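Long-range contacts in extracellular solute-binding protein family 1 (Arthrobacter chlorophenolicus, PDB 4R2F), which probably serves as the extracellular sugar-binding component of a transporter, and holds the disaccharide laminaribiose in its pocket: residues 78-83 / 393-398; 104-109 / 387-392; 43-48 / 96-101. All coordinates share one frame; numbering follows the deposited sequence. Where two conformers were deposited one is given.

Contact 1 of 3, residues 78-83 / 393-398; sequences NNFYQT and ALDGGQ. With BGC (beta-D-glucopyranose), chain B.
Tyr81 lies against Gly396 where the start of helix 80-89 meets the last turn of helix 389-396, a helix-to-helix junction at the glycan pocket of this solute-binding protein fold. The CA atoms of Tyr81 and Gly396 are 5.2 Å apart, the closest CA pair across the two segments.

The tyrosine can be followed outward. Its CB rests on the carbonyl oxygen, with Tyr81 CB to Gly396 O at 3.4 Å. With CG anti to the backbone N (chi1 -177°), the ring runs back along the turn of the other helix: CG and CD2 stay close to the same peptide group, meeting it obliquely, CD2 also nears the backbone N of Gly397, and at the far end Tyr81 OH comes to 3.8 Å from Ala393 CA, with the methyl of Ala393 just beyond. No direct hydrogen bond joins the segments; instead one water accepts from Tyr81 N at 3.1 Å and donates to Gly396 O at 3.0 Å. With the ring as it stands, a beta carbon at Gly396 would collide with Tyr81 CG.

Beside it, Phe80 CZ comes near Gly396 CA, while Asp395 OD2 sits at the edge of the ring, near its plane, 4.1 Å from Phe80 CZ; ring and carboxylate planes are 55° apart. Phe80 CE1 also nears the glucose C6, and the Trp77 ring packs edge-to-face with Phe80. The carboxylate grips the glucose of chain B with both oxygens: O6 of that sugar donates to Asp395 OD1, and its O4 donates to Asp395 OD2, each at 2.5 Å.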
loop_
_atom_site.group_PDB
_atom_site.type_symbol
_atom_site.label_atom_id
_atom_site.label_comp_id
_atom_site.label_asym_id
_atom_site.label_seq_id
_atom_site.Cartn_x
_atom_site.Cartn_y
_atom_site.Cartn_z
ATOM N N ASN A 78 -2.490 -4.655 -12.384
ATOM C CA ASN A 78 -2.883 -6.067 -12.527
ATOM C C ASN A 78 -1.692 -6.888 -13.007
ATOM O O ASN A 78 -1.049 -6.545 -14.016
ATOM C CB ASN A 78 -4.059 -6.253 -13.473
ATOM C CG ASN A 78 -4.716 -7.625 -13.311
ATOM O OD1 ASN A 78 -5.152 -8.009 -12.215
ATOM N ND2 ASN A 78 -4.779 -8.368 -14.389
ATOM N N ASN A 79 -1.367 -7.930 -12.251
ATOM C CA ASN A 79 -0.292 -8.832 -12.633
ATOM C C ASN A 79 1.096 -8.154 -12.643
ATOM O O ASN A 79 2.026 -8.630 -13.314
ATOM C CB ASN A 79 -0.591 -9.441 -14.031
ATOM C CG ASN A 79 -0.136 -10.893 -14.157
ATOM O OD1 ASN A 79 0.004 -11.600 -13.166
ATOM N ND2 ASN A 79 0.094 -11.334 -15.376
ATOM N N PHE A 80 1.254 -7.071 -11.883
ATOM C CA PHE A 80 2.507 -6.290 -11.903
ATOM C C PHE A 80 3.729 -7.141 -11.526
ATOM O O PHE A 80 4.819 -6.945 -12.052
ATOM C CB PHE A 80 2.416 -5.077 -10.966
ATOM C CG PHE A 80 2.632 -5.411 -9.521
ATOM C CD1 PHE A 80 1.583 -5.862 -8.733
ATOM C CD2 PHE A 80 3.891 -5.278 -8.936
ATOM C CE1 PHE A 80 1.786 -6.195 -7.405
ATOM C CE2 PHE A 80 4.093 -5.616 -7.594
ATOM C CZ PHE A 80 3.046 -6.068 -6.833
ATOM N N TYR A 81 3.551 -8.078 -10.606
ATOM C CA TYR A 81 4.663 -8.920 -10.154
ATOM C C TYR A 81 5.259 -9.672 -11.335
ATOM O O TYR A 81 6.477 -9.705 -11.537
ATOM C CB TYR A 81 4.164 -9.888 -9.063
ATOM C CG TYR A 81 5.192 -10.809 -8.392
ATOM C CD1 TYR A 81 6.280 -10.290 -7.704
ATOM C CD2 TYR A 81 5.026 -12.202 -8.400
ATOM C CE1 TYR A 81 7.195 -11.119 -7.071
ATOM C CE2 TYR A 81 5.932 -13.038 -7.767
ATOM C CZ TYR A 81 7.016 -12.488 -7.104
ATOM O OH TYR A 81 7.933 -13.291 -6.465
ATOM N N GLN A 82 4.374 -10.237 -12.142
ATOM C CA GLN A 82 4.757 -11.023 -13.294
ATOM C C GLN A 82 5.301 -10.114 -14.384
ATOM O O GLN A 82 6.253 -10.483 -15.072
ATOM C CB GLN A 82 3.538 -11.835 -13.791
ATOM C CG GLN A 82 3.662 -12.436 -15.189
ATOM C CD GLN A 82 4.657 -13.572 -15.269
ATOM O OE1 GLN A 82 5.099 -14.105 -14.248
ATOM N NE2 GLN A 82 5.013 -13.957 -16.494
ATOM N N THR A 83 4.699 -8.938 -14.556
ATOM C CA THR A 83 5.175 -7.985 -15.563
ATOM C C THR A 83 6.663 -7.633 -15.341
ATOM O O THR A 83 7.499 -7.796 -16.245
ATOM C CB THR A 83 4.319 -6.715 -15.576
ATOM O OG1 THR A 83 2.935 -7.066 -15.744
ATOM C CG2 THR A 83 4.764 -5.790 -16.668
ATOM N N ALA A 393 7.229 -12.045 -2.495
ATOM C CA ALA A 393 6.410 -13.200 -2.958
ATOM C C ALA A 393 5.034 -13.218 -2.290
ATOM O O ALA A 393 4.008 -13.467 -2.924
ATOM C CB ALA A 393 7.136 -14.498 -2.698
ATOM N N LEU A 394 5.015 -12.883 -1.009
ATOM C CA LEU A 394 3.768 -12.727 -0.313
ATOM C C LEU A 394 2.888 -11.682 -0.977
ATOM O O LEU A 394 1.750 -11.957 -1.314
ATOM C CB LEU A 394 4.015 -12.386 1.147
ATOM C CG LEU A 394 2.840 -11.841 1.938
ATOM C CD1 LEU A 394 1.739 -12.874 2.026
ATOM C CD2 LEU A 394 3.287 -11.425 3.337
ATOM N N ASP A 395 3.435 -10.495 -1.185
ATOM C CA ASP A 395 2.672 -9.344 -1.668
ATOM C C ASP A 395 2.169 -9.497 -3.110
ATOM O O ASP A 395 1.022 -9.191 -3.400
ATOM C CB ASP A 395 3.560 -8.096 -1.552
ATOM C CG ASP A 395 2.873 -6.820 -1.994
ATOM O OD1 ASP A 395 1.744 -6.563 -1.541
ATOM O OD2 ASP A 395 3.485 -6.052 -2.762
ATOM N N GLY A 396 3.030 -9.971 -4.000
ATOM C CA GLY A 396 2.726 -10.015 -5.422
ATOM C C GLY A 396 2.199 -11.338 -5.960
ATOM O O GLY A 396 1.835 -11.408 -7.118
ATOM N N GLY A 397 2.169 -12.377 -5.129
ATOM C CA GLY A 397 1.916 -13.732 -5.612
ATOM C C GLY A 397 0.464 -14.183 -5.536
ATOM O O GLY A 397 -0.408 -13.537 -4.934
ATOM N N GLN A 398 0.219 -15.332 -6.145
ATOM C CA GLN A 398 -1.123 -15.893 -6.264
ATOM C C GLN A 398 -1.781 -16.251 -4.961
ATOM O O GLN A 398 -2.984 -16.086 -4.840
ATOM C CB GLN A 398 -1.095 -17.120 -7.190
ATOM C CG GLN A 398 -0.792 -16.776 -8.640
ATOM C CD GLN A 398 -1.775 -15.767 -9.220
ATOM O OE1 GLN A 398 -1.368 -14.819 -9.881
ATOM N NE2 GLN A 398 -3.073 -15.953 -8.950
HETATM C C2 BGC B . 1.268 -0.709 -2.061
HETATM C C3 BGC B . 2.539 -1.454 -2.472
HETATM C C4 BGC B . 2.220 -2.920 -2.730
HETATM C C5 BGC B . 1.099 -3.038 -3.754
HETATM C C6 BGC B . 0.657 -4.493 -3.956
HETATM C C1 BGC B . 0.300 -0.863 -3.222
HETATM O O2 BGC B . 1.538 0.663 -1.800
HETATM O O3 BGC B . 3.532 -1.342 -1.453
HETATM O O4 BGC B . 3.360 -3.570 -3.275
HETATM O O5 BGC B . -0.029 -2.255 -3.350
HETATM O O6 BGC B . 0.099 -5.069 -2.754
HETATM O O HOH W 1 1.127 -9.311 -9.153
#

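Contact 2 of 3, residues 104-109 / 387-392; sequences AFQFEE and LSANLA
Phe105 of helix 103-109 packs against the residues leading into helix 389-396, so that a short helix of the solute-binding protein fold meets the N-terminal end of a second one. The closest CA pair is Gln106 and Ala389, 4.5 Å apart, a spacing compatible with the small alanine side chain at this point.

The apolar contacts centre on the phenylalanine. Its outer atoms meet Leu387, with Phe105 CZ to Leu387 CB at 3.6 Å and CE2 near the leucine CD1. Further along, in the conformer given, Gln106 CB touches Ala392 CB at 3.7 Å, the methyl of Ala392 pointing at the other helix.

Contacts with backbone groups make up the second kind. Ser388 N stands over the centre of one face of the Phe105 ring, 4.3 Å above its plane, while Phe105 CB reaches Ala389 N at 3.5 Å. The ring is put there by a CG that lies beside the backbone N, anti to the carbonyl carbon (chi1 -66°).

Polar side chains contribute by contact alone, since no hydrogen bond crosses between the segments. Gln106 was modelled in two conformers, which makes its outer contacts doubtful; in the one given, OE1 accepts from Gln110, just past the end of the helix, and NE2 lies near Ala389 CB. Glu109 brushes Ala389 with its carboxylate: OE1, engaged in a salt bridge with Lys430, is 3.7 Å from Ala389 CB.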
loop_
_atom_site.group_PDB
_atom_site.type_symbol
_atom_site.label_atom_id
_atom_site.label_comp_id
_atom_site.label_asym_id
_atom_site.label_seq_id
_atom_site.Cartn_x
_atom_site.Cartn_y
_atom_site.Cartn_z
ATOM N N ALA A 104 12.052 -4.646 -4.670
ATOM C CA ALA A 104 13.488 -4.430 -4.696
ATOM C C ALA A 104 14.264 -5.573 -3.988
ATOM O O ALA A 104 15.376 -5.902 -4.386
ATOM C CB ALA A 104 13.803 -3.099 -4.060
ATOM N N PHE A 105 13.695 -6.174 -2.942
ATOM C CA PHE A 105 14.382 -7.269 -2.257
ATOM C C PHE A 105 14.444 -8.559 -3.110
ATOM O O PHE A 105 15.416 -9.281 -3.035
ATOM C CB PHE A 105 13.771 -7.565 -0.885
ATOM C CG PHE A 105 13.943 -6.445 0.107
ATOM C CD1 PHE A 105 15.092 -6.350 0.864
ATOM C CD2 PHE A 105 12.968 -5.451 0.242
ATOM C CE1 PHE A 105 15.252 -5.305 1.757
ATOM C CE2 PHE A 105 13.115 -4.418 1.141
ATOM C CZ PHE A 105 14.258 -4.343 1.897
ATOM N N GLN A 106 13.396 -8.834 -3.885
ATOM C CA GLN A 106 13.367 -9.975 -4.780
ATOM C C GLN A 106 14.428 -9.778 -5.827
ATOM O O GLN A 106 15.212 -10.683 -6.101
ATOM C CB GLN A 106 12.016 -10.127 -5.470
ATOM C CG GLN A 106 11.885 -11.407 -6.275
ATOM C CD GLN A 106 12.317 -12.640 -5.482
ATOM O OE1 GLN A 106 13.093 -13.470 -5.964
ATOM N NE2 GLN A 106 11.819 -12.759 -4.258
ATOM N N PHE A 107 14.480 -8.595 -6.428
ATOM C CA PHE A 107 15.433 -8.394 -7.529
ATOM C C PHE A 107 16.858 -8.303 -7.023
ATOM O O PHE A 107 17.817 -8.631 -7.732
ATOM C CB PHE A 107 15.028 -7.203 -8.429
ATOM C CG PHE A 107 13.741 -7.436 -9.156
ATOM C CD1 PHE A 107 13.583 -8.575 -9.945
ATOM C CD2 PHE A 107 12.668 -6.554 -9.039
ATOM C CE1 PHE A 107 12.393 -8.829 -10.599
ATOM C CE2 PHE A 107 11.474 -6.813 -9.684
ATOM C CZ PHE A 107 11.335 -7.948 -10.467
ATOM N N GLU A 108 17.024 -7.912 -5.776
ATOM C CA GLU A 108 18.361 -7.940 -5.201
ATOM C C GLU A 108 18.856 -9.367 -5.030
ATOM O O GLU A 108 20.008 -9.678 -5.325
ATOM C CB GLU A 108 18.378 -7.248 -3.860
ATOM C CG GLU A 108 19.782 -7.021 -3.342
ATOM C CD GLU A 108 20.100 -7.831 -2.116
ATOM O OE1 GLU A 108 19.200 -8.507 -1.589
ATOM O OE2 GLU A 108 21.249 -7.741 -1.651
ATOM N N GLU A 109 17.976 -10.232 -4.552
ATOM C CA GLU A 109 18.313 -11.656 -4.352
ATOM C C GLU A 109 18.699 -12.267 -5.695
ATOM O O GLU A 109 19.610 -13.052 -5.772
ATOM C CB GLU A 109 17.114 -12.374 -3.721
ATOM C CG GLU A 109 17.231 -13.870 -3.481
ATOM C CD GLU A 109 16.218 -14.337 -2.443
ATOM O OE1 GLU A 109 15.111 -14.796 -2.814
ATOM O OE2 GLU A 109 16.513 -14.199 -1.239
ATOM N N LEU A 387 12.629 -6.368 6.700
ATOM C CA LEU A 387 12.092 -6.654 5.362
ATOM C C LEU A 387 12.947 -7.689 4.649
ATOM O O LEU A 387 14.115 -7.843 4.988
ATOM C CB LEU A 387 12.073 -5.357 4.542
ATOM C CG LEU A 387 11.312 -4.199 5.182
ATOM C CD1 LEU A 387 11.176 -3.024 4.211
ATOM C CD2 LEU A 387 9.969 -4.662 5.711
ATOM N N SER A 388 12.385 -8.363 3.638
ATOM C CA SER A 388 13.096 -9.428 2.901
ATOM C C SER A 388 12.372 -9.801 1.615
ATOM O O SER A 388 11.235 -9.386 1.399
ATOM C CB SER A 388 13.247 -10.687 3.761
ATOM O OG SER A 388 11.985 -11.281 3.978
ATOM N N ALA A 389 13.023 -10.596 0.770
ATOM C CA ALA A 389 12.465 -10.997 -0.524
ATOM C C ALA A 389 11.193 -11.802 -0.363
ATOM O O ALA A 389 10.308 -11.739 -1.208
ATOM C CB ALA A 389 13.479 -11.788 -1.325
ATOM N N ASN A 390 11.084 -12.555 0.723
ATOM C CA ASN A 390 9.853 -13.308 0.937
ATOM C C ASN A 390 8.616 -12.416 0.980
ATOM O O ASN A 390 7.525 -12.863 0.657
ATOM C CB ASN A 390 9.923 -14.126 2.206
ATOM C CG ASN A 390 10.650 -15.453 2.010
ATOM O OD1 ASN A 390 10.859 -15.949 0.879
ATOM N ND2 ASN A 390 11.024 -16.036 3.117
ATOM N N LEU A 391 8.782 -11.163 1.386
ATOM C CA LEU A 391 7.660 -10.227 1.402
ATOM C C LEU A 391 7.225 -9.908 -0.010
ATOM O O LEU A 391 6.032 -9.711 -0.261
ATOM C CB LEU A 391 8.002 -8.964 2.155
ATOM C CG LEU A 391 8.294 -9.171 3.631
ATOM C CD1 LEU A 391 8.605 -7.826 4.280
ATOM C CD2 LEU A 391 7.127 -9.826 4.325
ATOM N N ALA A 392 8.181 -9.893 -0.931
ATOM C CA ALA A 392 7.878 -9.693 -2.331
ATOM C C ALA A 392 6.940 -10.798 -2.850
ATOM O O ALA A 392 5.964 -10.516 -3.563
ATOM C CB ALA A 392 9.145 -9.640 -3.152
#

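Contact 3 of 3, residues 43-48 / 96-101; sequences WDMPWA and VSTGGG. With BGC (beta-D-glucopyranose), chain B; BGC (beta-D-glucopyranose), chain C.
Thr98 and Trp47 meet at the end of a parallel beta pairing, where strands 40-44 and 96-97 of the solute-binding protein's sheet run out into loops that reach the sugar.

At the ligand, Gly101 N donates to O4 of the chain B glucose at 2.8 Å, with an N-H...O angle of 163°. Trp47 presents its ring edge to both sugars: CZ3 is 3.5 Å from O2 of the chain B glucose, and O2 of the chain C glucose also lies near the ring plane.

The next shell sets this indole. Gly99 O and Thr98 OG1 lie at its edge, in plane, with Gly99 O 3.5 Å from Trp47 CZ2. Met45 CB covers one face, offset toward the rim, and the rings of Trp151 and Trp77 meet the Trp47 indole edge-to-face. Replacing this indole by an alanine is likely to open a gap beside Gly99 and to deprive both sugar O2 atoms of the ring edge next to them.

Further out, Thr98 is fixed by Asp44: its OG1, set between the backbone N and the carbonyl carbon (chi1 63°), is thereby placed to donate to the anti lone pair of Asp44 OD1 at 2.7 Å, while Asp44 OD2 is held by the hydroxyls of Tyr72 and Tyr52. Met45 CG packs on Gly99 CA at 3.7 Å. The backbone angles of Gly99 would jam any beta carbon against the preceding carbonyl.

Behind these, the strands pair around Trp43, which bridges to Ser97. Thr98 N donates to Trp43 O at 3.0 Å, and Trp43 N donates to Val96 O at 3.0 Å.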
loop_
_atom_site.group_PDB
_atom_site.type_symbol
_atom_site.label_atom_id
_atom_site.label_comp_id
_atom_site.label_asym_id
_atom_site.label_seq_id
_atom_site.Cartn_x
_atom_site.Cartn_y
_atom_site.Cartn_z
ATOM N N TRP A 43 10.009 3.293 -15.070
ATOM C CA TRP A 43 8.679 2.714 -14.992
ATOM C C TRP A 43 8.033 3.109 -13.674
ATOM O O TRP A 43 8.647 2.992 -12.608
ATOM C CB TRP A 43 8.759 1.189 -15.069
ATOM C CG TRP A 43 9.105 0.625 -16.430
ATOM C CD1 TRP A 43 9.535 1.308 -17.537
ATOM C CD2 TRP A 43 9.061 -0.753 -16.803
ATOM N NE1 TRP A 43 9.761 0.428 -18.579
ATOM C CE2 TRP A 43 9.473 -0.839 -18.157
ATOM C CE3 TRP A 43 8.703 -1.928 -16.127
ATOM C CZ2 TRP A 43 9.552 -2.057 -18.848
ATOM C CZ3 TRP A 43 8.767 -3.143 -16.820
ATOM C CH2 TRP A 43 9.196 -3.191 -18.171
ATOM N N ASP A 44 6.762 3.485 -13.756
ATOM C CA ASP A 44 5.999 4.021 -12.634
ATOM C C ASP A 44 4.606 3.377 -12.607
ATOM O O ASP A 44 4.114 2.921 -13.638
ATOM C CB ASP A 44 5.851 5.536 -12.810
ATOM C CG ASP A 44 5.484 6.274 -11.498
ATOM O OD1 ASP A 44 5.772 5.748 -10.397
ATOM O OD2 ASP A 44 4.962 7.409 -11.576
ATOM N N MET A 45 3.965 3.356 -11.443
ATOM C CA MET A 45 2.677 2.692 -11.292
ATOM C C MET A 45 1.573 3.770 -11.351
ATOM O O MET A 45 1.855 4.972 -11.226
ATOM C CB MET A 45 2.614 1.946 -9.949
ATOM C CG MET A 45 3.751 0.950 -9.672
ATOM S SD MET A 45 4.163 -0.195 -10.997
ATOM C CE MET A 45 2.716 -1.208 -10.952
ATOM N N PRO A 46 0.312 3.349 -11.460
ATOM C CA PRO A 46 -0.765 4.300 -11.305
ATOM C C PRO A 46 -1.016 4.447 -9.817
ATOM O O PRO A 46 -1.826 3.721 -9.233
ATOM C CB PRO A 46 -1.949 3.633 -12.048
ATOM C CG PRO A 46 -1.364 2.435 -12.741
ATOM C CD PRO A 46 -0.216 2.039 -11.860
ATOM N N TRP A 47 -0.246 5.323 -9.196
ATOM C CA TRP A 47 -0.306 5.561 -7.763
ATOM C C TRP A 47 -1.580 6.212 -7.226
ATOM O O TRP A 47 -2.002 5.935 -6.118
ATOM C CB TRP A 47 0.960 6.254 -7.274
ATOM C CG TRP A 47 2.131 5.328 -7.295
ATOM C CD1 TRP A 47 3.163 5.330 -8.178
ATOM C CD2 TRP A 47 2.368 4.234 -6.409
ATOM N NE1 TRP A 47 4.030 4.316 -7.891
ATOM C CE2 TRP A 47 3.567 3.631 -6.804
ATOM C CE3 TRP A 47 1.685 3.716 -5.312
ATOM C CZ2 TRP A 47 4.095 2.537 -6.145
ATOM C CZ3 TRP A 47 2.213 2.632 -4.660
ATOM C CH2 TRP A 47 3.404 2.053 -5.076
ATOM N N ALA A 48 -2.146 7.138 -7.979
ATOM C CA ALA A 48 -3.350 7.809 -7.530
ATOM C C ALA A 48 -4.344 7.996 -8.675
ATOM O O ALA A 48 -4.793 7.034 -9.263
ATOM C CB ALA A 48 -2.998 9.118 -6.843
ATOM N N VAL A 96 15.232 2.322 -13.889
ATOM C CA VAL A 96 14.718 2.782 -12.614
ATOM C C VAL A 96 13.220 2.552 -12.562
ATOM O O VAL A 96 12.523 2.687 -13.575
ATOM C CB VAL A 96 14.918 4.308 -12.453
ATOM C CG1 VAL A 96 14.492 4.773 -11.066
ATOM C CG2 VAL A 96 16.358 4.701 -12.734
ATOM N N SER A 97 12.709 2.253 -11.374
ATOM C CA SER A 97 11.277 2.116 -11.201
ATOM C C SER A 97 10.783 2.326 -9.787
ATOM O O SER A 97 11.535 2.216 -8.792
ATOM C CB SER A 97 10.803 0.721 -11.689
ATOM O OG SER A 97 10.888 -0.275 -10.684
ATOM N N THR A 98 9.494 2.628 -9.707
ATOM C CA THR A 98 8.716 2.359 -8.514
ATOM C C THR A 98 8.063 0.989 -8.721
ATOM O O THR A 98 8.383 0.265 -9.662
ATOM C CB THR A 98 7.645 3.429 -8.271
ATOM O OG1 THR A 98 6.691 3.448 -9.358
ATOM C CG2 THR A 98 8.288 4.760 -8.155
ATOM N N GLY A 99 7.191 0.598 -7.824
ATOM C CA GLY A 99 6.535 -0.703 -7.962
ATOM C C GLY A 99 6.151 -1.215 -6.607
ATOM O O GLY A 99 5.837 -0.436 -5.707
ATOM N N GLY A 100 6.184 -2.529 -6.457
ATOM C CA GLY A 100 5.784 -3.149 -5.231
ATOM C C GLY A 100 6.635 -2.694 -4.065
ATOM O O GLY A 100 7.800 -2.349 -4.223
ATOM N N GLY A 101 6.033 -2.693 -2.883
ATOM C CA GLY A 101 6.717 -2.277 -1.656
ATOM C C GLY A 101 7.981 -3.056 -1.347
ATOM O O GLY A 101 8.894 -2.500 -0.760
HETATM C C2 BGC B . 1.268 -0.709 -2.061
HETATM C C3 BGC B . 2.539 -1.454 -2.472
HETATM C C4 BGC B . 2.220 -2.920 -2.730
HETATM C C5 BGC B . 1.099 -3.038 -3.754
HETATM C C6 BGC B . 0.657 -4.493 -3.956
HETATM C C1 BGC B . 0.300 -0.863 -3.222
HETATM O O2 BGC B . 1.538 0.663 -1.800
HETATM O O3 BGC B . 3.532 -1.342 -1.453
HETATM O O4 BGC B . 3.360 -3.570 -3.275
HETATM O O5 BGC B . -0.029 -2.255 -3.350
HETATM O O6 BGC B . 0.099 -5.069 -2.754
HETATM C C2 BGC C . -2.291 1.640 -3.738
HETATM C C3 BGC C . -1.582 0.326 -4.101
HETATM C C4 BGC C . -2.612 -0.661 -4.667
HETATM C C5 BGC C . -3.410 -0.002 -5.823
HETATM C C6 BGC C . -4.411 -0.953 -6.491
HETATM C C1 BGC C . -3.112 2.147 -4.938
HETATM O O1 BGC C . -3.851 3.318 -4.593
HETATM O O2 BGC C . -1.316 2.611 -3.320
HETATM O O3 BGC C . -0.879 -0.150 -2.922
HETATM O O4 BGC C . -2.029 -1.868 -5.171
HETATM O O5 BGC C . -4.062 1.122 -5.299
HETATM O O6 BGC C . -5.283 -1.510 -5.506
#

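How the contacts relate
The three contacts lie 12 to 16 Å apart, centre to centre. Contacts 1 and 2 share helix 389-396: contact 2 uses its beginning and contact 1 its end, and they touch where Tyr81 CE1 comes to 3.8 Å from Ala392 O. Contacts 1 and 3 meet through Phe80, which packs on Gly100 and Met45, and both reach the chain B glucose. Along the chain contact 3 closes before contact 2 opens, whereas contacts 1 and 3 alternate; strand 96-97 follows helix 80-89 and precedes helix 103-109. Residues distant in sequence, on strand ends and helix 389-396, thus converge on one sugar, with contact 2 set back from it.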